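Local structure of citrate lyase, subunit 1 (Methanosaeta concilii, 6HXI) at residues Asp76-Trp79 with Glu80-Lys83; Thr112-Lys115 with Glu116-Tyr119; Tyr362-Lys365 with Leu366-Asp370. The protein probably takes part in the ATP- and coenzyme A-dependent cleavage of citrate into acetyl-CoA and oxaloacetate, and binds coenzyme A. All coordinates share one frame; numbering follows the deposited sequence.

Interaction 1 (Asp76-Trp79 with Glu80-Lys83); sequences DADW and EEAK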
ATOM      1  N   ASP C  76     -34.495  70.330  36.768  1.00 91.97           N
ATOM      2  CA  ASP C  76     -35.143  70.114  38.076  1.00 92.68           C
ATOM      3  C   ASP C  76     -36.640  69.776  37.949  1.00 95.50           C
ATOM      4  O   ASP C  76     -37.496  70.652  38.112  1.00 96.70           O
ATOM      5  CB  ASP C  76     -34.877  71.308  39.022  1.00 96.78           C
ATOM      6  CG  ASP C  76     -35.130  71.072  40.504  1.00108.20           C
ATOM      7  OD1 ASP C  76     -35.438  69.917  40.883  1.00108.18           O
ATOM      8  OD2 ASP C  76     -34.986  72.038  41.289  1.00113.99           O
ATOM      9  N   ALA C  77     -36.946  68.501  37.640  1.00 89.55           N
ATOM     10  CA  ALA C  77     -38.321  68.035  37.464  1.00 89.03           C
ATOM     11  C   ALA C  77     -38.618  66.668  38.104  1.00 92.99           C
ATOM     12  O   ALA C  77     -37.705  65.943  38.498  1.00 90.72           O
ATOM     13  CB  ALA C  77     -38.692  68.034  35.990  1.00 88.56           C
ATOM     14  N   ASP C  78     -39.918  66.360  38.250  1.00 92.28           N
ATOM     15  CA  ASP C  78     -40.435  65.108  38.801  1.00 93.52           C
ATOM     16  C   ASP C  78     -40.508  64.100  37.662  1.00 96.40           C
ATOM     17  O   ASP C  78     -40.541  64.512  36.502  1.00 94.65           O
ATOM     18  CB  ASP C  78     -41.871  65.317  39.356  1.00 97.42           C
ATOM     19  CG  ASP C  78     -42.081  66.468  40.336  1.00115.72           C
ATOM     20  OD1 ASP C  78     -41.078  67.087  40.754  1.00117.82           O
ATOM     21  OD2 ASP C  78     -43.252  66.747  40.686  1.00122.96           O
ATOM     22  N   TRP C  79     -40.602  62.788  37.982  1.00 94.33           N
ATOM     23  CA  TRP C  79     -40.753  61.728  36.975  1.00 94.17           C
ATOM     24  C   TRP C  79     -42.031  61.932  36.132  1.00100.02           C
ATOM     25  O   TRP C  79     -42.011  61.665  34.926  1.00 98.43           O
ATOM     26  CB  TRP C  79     -40.682  60.323  37.607  1.00 93.52           C
ATOM     27  CG  TRP C  79     -41.103  59.214  36.689  1.00 94.52           C
ATOM     28  CD1 TRP C  79     -42.222  58.439  36.800  1.00 98.70           C
ATOM     29  CD2 TRP C  79     -40.460  58.819  35.467  1.00 93.16           C
ATOM     30  NE1 TRP C  79     -42.308  57.572  35.732  1.00 98.00           N
ATOM     31  CE2 TRP C  79     -41.232  57.777  34.905  1.00 97.94           C
ATOM     32  CE3 TRP C  79     -39.297  59.236  34.798  1.00 92.97           C
ATOM     33  CZ2 TRP C  79     -40.872  57.141  33.712  1.00 96.65           C
ATOM     34  CZ3 TRP C  79     -38.953  58.618  33.608  1.00 93.84           C
ATOM     35  CH2 TRP C  79     -39.729  57.577  33.081  1.00 95.29           C
ATOM     36  N   GLU C  80     -43.120  62.452  36.770  1.00 98.75           N
ATOM     37  CA  GLU C  80     -44.392  62.791  36.122  1.00 99.35           C
ATOM     38  C   GLU C  80     -44.123  63.922  35.121  1.00101.65           C
ATOM     39  O   GLU C  80     -44.418  63.777  33.933  1.00100.18           O
ATOM     40  CB  GLU C  80     -45.430  63.256  37.166  1.00102.48           C
ATOM     41  CG  GLU C  80     -46.343  62.168  37.707  1.00115.29           C
ATOM     42  CD  GLU C  80     -47.521  62.667  38.535  1.00150.35           C
ATOM     43  OE1 GLU C  80     -47.383  63.697  39.236  1.00146.83           O
ATOM     44  OE2 GLU C  80     -48.583  62.006  38.495  1.00150.76           O
ATOM     45  N   GLU C  81     -43.498  65.020  35.607  1.00 98.42           N
ATOM     46  CA  GLU C  81     -43.133  66.205  34.826  1.00 98.30           C
ATOM     47  C   GLU C  81     -42.213  65.848  33.664  1.00101.74           C
ATOM     48  O   GLU C  81     -42.281  66.489  32.612  1.00101.83           O
ATOM     49  CB  GLU C  81     -42.460  67.251  35.719  1.00100.13           C
ATOM     50  CG  GLU C  81     -43.346  67.793  36.830  1.00109.72           C
ATOM     51  CD  GLU C  81     -42.738  68.911  37.659  1.00123.06           C
ATOM     52  OE1 GLU C  81     -41.858  69.637  37.140  1.00109.57           O
ATOM     53  OE2 GLU C  81     -43.175  69.086  38.819  1.00114.50           O
ATOM     54  N   ALA C  82     -41.351  64.823  33.860  1.00 97.17           N
ATOM     55  CA  ALA C  82     -40.430  64.311  32.848  1.00 95.18           C
ATOM     56  C   ALA C  82     -41.225  63.634  31.731  1.00 97.89           C
ATOM     57  O   ALA C  82     -40.977  63.935  30.564  1.00 97.04           O
ATOM     58  CB  ALA C  82     -39.445  63.336  33.468  1.00 95.27           C
ATOM     59  N   LYS C  83     -42.225  62.784  32.088  1.00 94.30           N
ATOM     60  CA  LYS C  83     -43.104  62.101  31.124  1.00 94.11           C
ATOM     61  C   LYS C  83     -43.917  63.100  30.299  1.00 97.95           C
ATOM     62  O   LYS C  83     -44.222  62.814  29.147  1.00 97.49           O
ATOM     63  CB  LYS C  83     -44.053  61.120  31.816  1.00 97.08           C
ATOM     64  CG  LYS C  83     -43.399  59.887  32.437  1.00105.13           C
ATOM     65  CD  LYS C  83     -44.441  58.969  33.104  1.00116.89           C
ATOM     66  CE  LYS C  83     -45.001  59.464  34.438  1.00125.71           C
ATOM     67  NZ  LYS C  83     -46.474  59.210  34.612  1.00126.42           N
TER

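Interaction 2 (Thr112-Lys115 with Glu116-Tyr119); sequences TPHK and EEYY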
ATOM      1  N   THR C 112     -28.200  67.594  39.347  1.00 84.66           N
ATOM      2  CA  THR C 112     -27.161  67.865  40.331  1.00 86.13           C
ATOM      3  C   THR C 112     -27.113  69.376  40.630  1.00 90.91           C
ATOM      4  O   THR C 112     -26.719  70.163  39.762  1.00 90.93           O
ATOM      5  CB  THR C 112     -25.826  67.218  39.934  1.00 93.06           C
ATOM      6  OG1 THR C 112     -26.004  65.804  40.004  1.00 95.02           O
ATOM      7  CG2 THR C 112     -24.666  67.607  40.857  1.00 90.22           C
ATOM      8  N   PRO C 113     -27.537  69.787  41.852  1.00 87.70           N
ATOM      9  CA  PRO C 113     -27.461  71.211  42.217  1.00 88.89           C
ATOM     10  C   PRO C 113     -25.985  71.549  42.427  1.00 92.78           C
ATOM     11  O   PRO C 113     -25.301  70.899  43.227  1.00 93.17           O
ATOM     12  CB  PRO C 113     -28.278  71.296  43.516  1.00 92.31           C
ATOM     13  CG  PRO C 113     -28.930  69.943  43.680  1.00 95.67           C
ATOM     14  CD  PRO C 113     -28.034  68.982  42.983  1.00 89.82           C
ATOM     15  N   HIS C 114     -25.482  72.514  41.647  1.00 88.41           N
ATOM     16  CA  HIS C 114     -24.060  72.868  41.606  1.00 88.29           C
ATOM     17  C   HIS C 114     -23.751  74.356  41.707  1.00 93.13           C
ATOM     18  O   HIS C 114     -24.624  75.195  41.450  1.00 91.64           O
ATOM     19  CB  HIS C 114     -23.474  72.334  40.289  1.00 85.94           C
ATOM     20  CG  HIS C 114     -24.068  72.957  39.059  1.00 87.35           C
ATOM     21  ND1 HIS C 114     -25.300  72.553  38.564  1.00 86.70           N
ATOM     22  CD2 HIS C 114     -23.585  73.945  38.273  1.00 89.55           C
ATOM     23  CE1 HIS C 114     -25.529  73.311  37.505  1.00 85.59           C
ATOM     24  NE2 HIS C 114     -24.519  74.156  37.283  1.00 87.63           N
ATOM     25  N   LYS C 115     -22.464  74.665  41.985  1.00 96.83           N
ATOM     26  CA  LYS C 115     -21.911  76.015  42.037  1.00 97.92           C
ATOM     27  C   LYS C 115     -20.849  76.128  40.938  1.00 98.97           C
ATOM     28  O   LYS C 115     -21.014  76.925  40.012  1.00 99.16           O
ATOM     29  CB  LYS C 115     -21.317  76.324  43.429  1.00102.13           C
ATOM     30  CG  LYS C 115     -20.906  77.789  43.639  1.00121.59           C
ATOM     31  CD  LYS C 115     -19.373  77.974  43.633  1.00127.63           C
ATOM     32  CE  LYS C 115     -18.920  79.407  43.814  1.00129.29           C
ATOM     33  NZ  LYS C 115     -19.192  80.242  42.613  1.00132.68           N
ATOM     34  N   GLU C 116     -19.783  75.307  41.029  1.00 92.99           N
ATOM     35  CA  GLU C 116     -18.669  75.298  40.076  1.00 90.61           C
ATOM     36  C   GLU C 116     -19.060  74.714  38.733  1.00 91.31           C
ATOM     37  O   GLU C 116     -19.857  73.777  38.663  1.00 90.26           O
ATOM     38  CB  GLU C 116     -17.455  74.528  40.635  1.00 90.64           C
ATOM     39  CG  GLU C 116     -16.734  75.224  41.781  1.00105.32           C
ATOM     40  CD  GLU C 116     -17.193  74.879  43.187  1.00130.19           C
ATOM     41  OE1 GLU C 116     -16.894  75.671  44.110  1.00128.16           O
ATOM     42  OE2 GLU C 116     -17.824  73.812  43.378  1.00123.26           O
ATOM     43  N   GLU C 117     -18.484  75.264  37.667  1.00 86.01           N
ATOM     44  CA  GLU C 117     -18.676  74.779  36.306  1.00 83.19           C
ATOM     45  C   GLU C 117     -17.316  74.813  35.612  1.00 83.65           C
ATOM     46  O   GLU C 117     -16.854  75.886  35.215  1.00 84.94           O
ATOM     47  CB  GLU C 117     -19.735  75.601  35.546  1.00 86.22           C
ATOM     48  CG  GLU C 117     -21.164  75.132  35.780  1.00 97.47           C
ATOM     49  CD  GLU C 117     -22.241  75.624  34.822  1.00112.17           C
ATOM     50  OE1 GLU C 117     -21.972  76.524  33.994  1.00105.07           O
ATOM     51  OE2 GLU C 117     -23.369  75.089  34.903  1.00 99.20           O
ATOM     52  N   TYR C 118     -16.639  73.656  35.553  1.00 75.50           N
ATOM     53  CA  TYR C 118     -15.328  73.545  34.906  1.00 73.06           C
ATOM     54  C   TYR C 118     -15.445  72.787  33.587  1.00 71.38           C
ATOM     55  O   TYR C 118     -16.308  71.920  33.440  1.00 67.88           O
ATOM     56  CB  TYR C 118     -14.262  72.895  35.822  1.00 74.13           C
ATOM     57  CG  TYR C 118     -14.065  73.523  37.193  1.00 78.87           C
ATOM     58  CD1 TYR C 118     -14.213  74.896  37.384  1.00 82.78           C
ATOM     59  CD2 TYR C 118     -13.670  72.753  38.283  1.00 79.97           C
ATOM     60  CE1 TYR C 118     -14.034  75.476  38.640  1.00 86.28           C
ATOM     61  CE2 TYR C 118     -13.484  73.322  39.544  1.00 83.14           C
ATOM     62  CZ  TYR C 118     -13.670  74.684  39.720  1.00 93.06           C
ATOM     63  OH  TYR C 118     -13.486  75.246  40.966  1.00 96.23           O
ATOM     64  N   TYR C 119     -14.583  73.137  32.620  1.00 67.11           N
ATOM     65  CA  TYR C 119     -14.565  72.523  31.288  1.00 64.89           C
ATOM     66  C   TYR C 119     -13.321  71.675  31.104  1.00 65.70           C
ATOM     67  O   TYR C 119     -12.234  72.100  31.499  1.00 66.59           O
ATOM     68  CB  TYR C 119     -14.627  73.642  30.225  1.00 67.51           C
ATOM     69  CG  TYR C 119     -14.234  73.252  28.817  1.00 68.48           C
ATOM     70  CD1 TYR C 119     -12.923  73.403  28.371  1.00 70.45           C
ATOM     71  CD2 TYR C 119     -15.186  72.800  27.908  1.00 69.30           C
ATOM     72  CE1 TYR C 119     -12.562  73.072  27.064  1.00 71.76           C
ATOM     73  CE2 TYR C 119     -14.841  72.480  26.594  1.00 69.29           C
ATOM     74  CZ  TYR C 119     -13.528  72.623  26.176  1.00 77.35           C
ATOM     75  OH  TYR C 119     -13.190  72.328  24.880  1.00 80.14           O
TER

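Interaction 3 (Tyr362-Lys365 with Leu366-Asp370); sequences YQQK and LQEAD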
ATOM      1  N   TYR C 362     -30.954  42.304 -12.466  1.00 68.17           N
ATOM      2  CA  TYR C 362     -31.798  43.500 -12.471  1.00 68.54           C
ATOM      3  C   TYR C 362     -32.219  43.958 -13.882  1.00 72.40           C
ATOM      4  O   TYR C 362     -32.778  45.043 -14.006  1.00 72.50           O
ATOM      5  CB  TYR C 362     -31.125  44.639 -11.679  1.00 68.12           C
ATOM      6  CG  TYR C 362     -31.450  44.586 -10.204  1.00 69.88           C
ATOM      7  CD1 TYR C 362     -30.728  43.766  -9.341  1.00 70.92           C
ATOM      8  CD2 TYR C 362     -32.502  45.325  -9.674  1.00 71.98           C
ATOM      9  CE1 TYR C 362     -31.045  43.688  -7.986  1.00 71.95           C
ATOM     10  CE2 TYR C 362     -32.828  45.254  -8.320  1.00 72.71           C
ATOM     11  CZ  TYR C 362     -32.099  44.432  -7.482  1.00 79.36           C
ATOM     12  OH  TYR C 362     -32.416  44.354  -6.150  1.00 83.56           O
ATOM     13  N   GLN C 363     -32.003  43.107 -14.920  1.00 68.93           N
ATOM     14  CA  GLN C 363     -32.319  43.319 -16.345  1.00 70.43           C
ATOM     15  C   GLN C 363     -33.702  43.941 -16.619  1.00 77.31           C
ATOM     16  O   GLN C 363     -33.772  44.925 -17.362  1.00 77.74           O
ATOM     17  CB  GLN C 363     -32.162  42.002 -17.132  1.00 72.37           C
ATOM     18  CG  GLN C 363     -32.418  42.106 -18.634  1.00 88.12           C
ATOM     19  CD  GLN C 363     -32.386  40.756 -19.309  1.00112.45           C
ATOM     20  OE1 GLN C 363     -31.459  40.439 -20.057  1.00105.67           O
ATOM     21  NE2 GLN C 363     -33.408  39.936 -19.076  1.00110.94           N
ATOM     22  N   GLN C 364     -34.786  43.364 -16.045  1.00 75.16           N
ATOM     23  CA  GLN C 364     -36.156  43.853 -16.242  1.00 77.59           C
ATOM     24  C   GLN C 364     -36.352  45.236 -15.599  1.00 80.83           C
ATOM     25  O   GLN C 364     -36.847  46.161 -16.261  1.00 81.63           O
ATOM     26  CB  GLN C 364     -37.181  42.842 -15.709  1.00 80.56           C
ATOM     27  CG  GLN C 364     -38.547  42.942 -16.392  1.00100.18           C
ATOM     28  CD  GLN C 364     -39.651  42.298 -15.596  1.00121.09           C
ATOM     29  OE1 GLN C 364     -39.599  41.109 -15.250  1.00114.26           O
ATOM     30  NE2 GLN C 364     -40.697  43.065 -15.324  1.00118.14           N
ATOM     31  N   LYS C 365     -35.935  45.370 -14.320  1.00 75.24           N
ATOM     32  CA  LYS C 365     -35.994  46.606 -13.534  1.00 74.50           C
ATOM     33  C   LYS C 365     -35.110  47.729 -14.116  1.00 79.20           C
ATOM     34  O   LYS C 365     -35.455  48.899 -13.950  1.00 79.50           O
ATOM     35  CB  LYS C 365     -35.650  46.332 -12.062  1.00 73.81           C
ATOM     36  CG  LYS C 365     -36.874  46.168 -11.188  1.00 71.64           C
ATOM     37  CD  LYS C 365     -36.563  45.466  -9.869  1.00 78.49           C
ATOM     38  CE  LYS C 365     -37.832  45.234  -9.070  1.00 89.22           C
ATOM     39  NZ  LYS C 365     -37.619  44.374  -7.875  1.00 84.48           N
ATOM     40  N   LEU C 366     -34.003  47.377 -14.816  1.00 75.42           N
ATOM     41  CA  LEU C 366     -33.090  48.326 -15.466  1.00 75.16           C
ATOM     42  C   LEU C 366     -33.735  48.976 -16.697  1.00 82.49           C
ATOM     43  O   LEU C 366     -33.605  50.190 -16.867  1.00 82.69           O
ATOM     44  CB  LEU C 366     -31.772  47.652 -15.886  1.00 73.43           C
ATOM     45  CG  LEU C 366     -30.706  47.444 -14.816  1.00 75.50           C
ATOM     46  CD1 LEU C 366     -29.708  46.412 -15.258  1.00 73.49           C
ATOM     47  CD2 LEU C 366     -29.982  48.724 -14.495  1.00 78.34           C
ATOM     48  N   GLN C 367     -34.405  48.167 -17.561  1.00 81.13           N
ATOM     49  CA  GLN C 367     -35.086  48.626 -18.781  1.00 83.51           C
ATOM     50  C   GLN C 367     -36.281  49.510 -18.427  1.00 90.35           C
ATOM     51  O   GLN C 367     -36.428  50.600 -18.987  1.00 90.89           O
ATOM     52  CB  GLN C 367     -35.537  47.434 -19.652  1.00 86.29           C
ATOM     53  CG  GLN C 367     -34.383  46.617 -20.249  1.00100.86           C
ATOM     54  CD  GLN C 367     -34.798  45.285 -20.842  1.00118.56           C
ATOM     55  OE1 GLN C 367     -34.328  44.891 -21.912  1.00113.66           O
ATOM     56  NE2 GLN C 367     -35.634  44.526 -20.144  1.00111.05           N
ATOM     57  N   GLU C 368     -37.106  49.043 -17.467  1.00 88.44           N
ATOM     58  CA  GLU C 368     -38.304  49.718 -16.964  1.00 90.88           C
ATOM     59  C   GLU C 368     -38.020  51.071 -16.308  1.00 94.90           C
ATOM     60  O   GLU C 368     -38.875  51.948 -16.374  1.00 96.61           O
ATOM     61  CB  GLU C 368     -39.087  48.801 -16.008  1.00 93.06           C
ATOM     62  CG  GLU C 368     -39.864  47.702 -16.723  1.00107.82           C
ATOM     63  CD  GLU C 368     -40.397  46.552 -15.886  1.00128.74           C
ATOM     64  OE1 GLU C 368     -40.246  46.585 -14.642  1.00131.77           O
ATOM     65  OE2 GLU C 368     -40.960  45.606 -16.481  1.00115.83           O
ATOM     66  N   ALA C 369     -36.828  51.250 -15.692  1.00 89.70           N
ATOM     67  CA  ALA C 369     -36.459  52.507 -15.033  1.00 88.97           C
ATOM     68  C   ALA C 369     -35.650  53.486 -15.918  1.00 93.94           C
ATOM     69  O   ALA C 369     -35.276  54.566 -15.441  1.00 93.36           O
ATOM     70  CB  ALA C 369     -35.733  52.226 -13.728  1.00 87.17           C
ATOM     71  N   ASP C 370     -35.429  53.129 -17.217  1.00 91.74           N
ATOM     72  CA  ASP C 370     -34.709  53.924 -18.237  1.00 91.95           C
ATOM     73  C   ASP C 370     -33.286  54.284 -17.778  1.00 92.14           C
ATOM     74  O   ASP C 370     -32.819  55.415 -17.941  1.00 91.83           O
ATOM     75  CB  ASP C 370     -35.539  55.164 -18.674  1.00 96.91           C
ATOM     76  CG  ASP C 370     -35.154  55.800 -20.003  1.00114.89           C
ATOM     77  OD1 ASP C 370     -34.905  55.048 -20.975  1.00117.49           O
ATOM     78  OD2 ASP C 370     -35.182  57.052 -20.094  1.00122.01           O
TER

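Interaction 1 (Asp76-Trp79 with Glu80-Lys83)
Asp78 and Trp79 open the first turn of helix 79-89 by offering their carbonyls to Ala82 and Lys83. Ala82 N donates to Asp78 O at 2.8 Å, and Lys83 N to Trp79 O at 3.1 Å. Asp78 holds the N-cap position, but its carboxylate does not cap the helix. It stands beside that of Glu81, with Asp78 OD2 only 3.0 Å from Glu81 OE2 and the two planes turned 44° from each other. Two like charges this close should repel. The salt bridge from Arg55 to Asp78 OD1, and the positive end of the helix dipole, probably offset much of that cost. Glu81, extended beyond CG, crosses Asp78 at a slant, and its OE1 comes to rest 3.7 Å from Ala77 CB.

On the other flank, Trp79 has CG anti to the backbone N (chi1 168°), which carries the indole forward to the chain of Lys83, one turn on. Lys83 crosses it at about a right angle: CG sits over one face, 4.1 Å from the centroid of the six-membered ring, in a CH-pi contact, while CE lies 3.5 Å from Trp79 NE1. That nitrogen has a weak hydrogen bond to Glu45. The indole also packs on Leu51, Lys52 and Leu56, and Ala82 joins it on Leu56. Just upstream, Asp76 and Ala77 share Leu56 as the residue across from them, which makes a G1 beta bulge, so a bulged sheet edge runs into a helix packed against its own sheet, within the ATP-grasp region.

Interaction 2 (Thr112-Lys115 with Glu116-Tyr119)
Lys115 and Glu116 meet through the lysine's aliphatic chain, which bends at its second torsion and brings Lys115 CD to 3.4 Å from Glu116 OE1. The ammonium does not follow, and Lys115 NZ stays 5.3 Å from Glu116 OE1. Glu116 CB lies over one face of the Tyr118 ring, toward its rim, and Glu116 O accepts a hydrogen bond from Thr204 OG1. These residues form the link between strand 106-110 of the four-stranded antiparallel sheet and strand 118-125 of the six-stranded one, both in the ATP-grasp region.

His114 ties the loop together just ahead of that second strand. A chi1 of 64° tucks CG between the backbone N and C and turns the ring so that ND1 faces back to Thr112 and NE2 on to Glu117. His114 ND1 donates to Thr112 O at 3.0 Å, in the ring plane and nearly straight at 167°. His114 NE2 donates to Glu117 OE2 at 2.8 Å, a more bent bond (138°) on the anti side of the carboxylate, tilted out of both planes although these are nearly parallel. A leucine in place of His114 would probably leave Glu117 OE2 and Thr112 O without these donors. The ring also touches Thr204 and Leu213.

Interaction 3 (Tyr362-Lys365 with Leu366-Asp370)
Glu368 lies one helical turn beyond Gln364, and its chain crosses that of Gln364 at a slant. Its CB sits 3.5 Å from Gln364 O, and CG, anti to the carbonyl carbon (chi1 -75°), comes to 3.4 Å from the same oxygen. The chain then extends outward, carrying CD to 3.5 Å from Gln364 NE2. At the tip, Glu368 OE2 accepts a hydrogen bond from Gln364 NE2 at 2.8 Å and 166°, while OE1 stays further off, 3.6 Å from the same nitrogen. The donor lies on the syn side of the carboxylate, somewhat out of its plane, while OE2 lies close to the amide plane; the two planes are 80° apart. Beneath this pair, Glu368 N donates to Gln364 O at 3.1 Å, so side chain and backbone link the same residues.

On the buried flank, Leu366 N donates to Tyr362 O at 2.8 Å, and Leu366 CG packs 4.2 Å from Tyr362 CB. Leu366 also meets Leu322, Leu396 and Val398, which packs the short helix on residues of helices 311-325 and 382-396 and of the loop after the latter. Asp370, with positive phi, closes the helix in a Schellman motif ahead of strand 371-376. The Glu368 carboxylate thus stands near the helix's carboxyl end, where the dipole is likely to disfavour a negative charge; the neutral Gln364 amide probably offsets part of that penalty without an ion pair.

All three contacts are short-range, yet their settings differ. Interactions 1 and 2 belong to the ATP-grasp region, with nearest atoms about 7 Å apart; interaction 3 lies in the citrate-binding region, its centre about 55 Å from that of interaction 1 and about 62 Å from that of interaction 2. Interactions 1 and 3 are partly buried, one opening a helix and the other spanning a short one to its close; each sets an apolar flank against a polar one. Interaction 2 is a surface contact within the loop that leads into strand 118-125, where side-chain hydrogen bonding replaces helical backbone pairing. Carboxylates crowd together in interaction 1, but meet an imidazole or amide donor in the others.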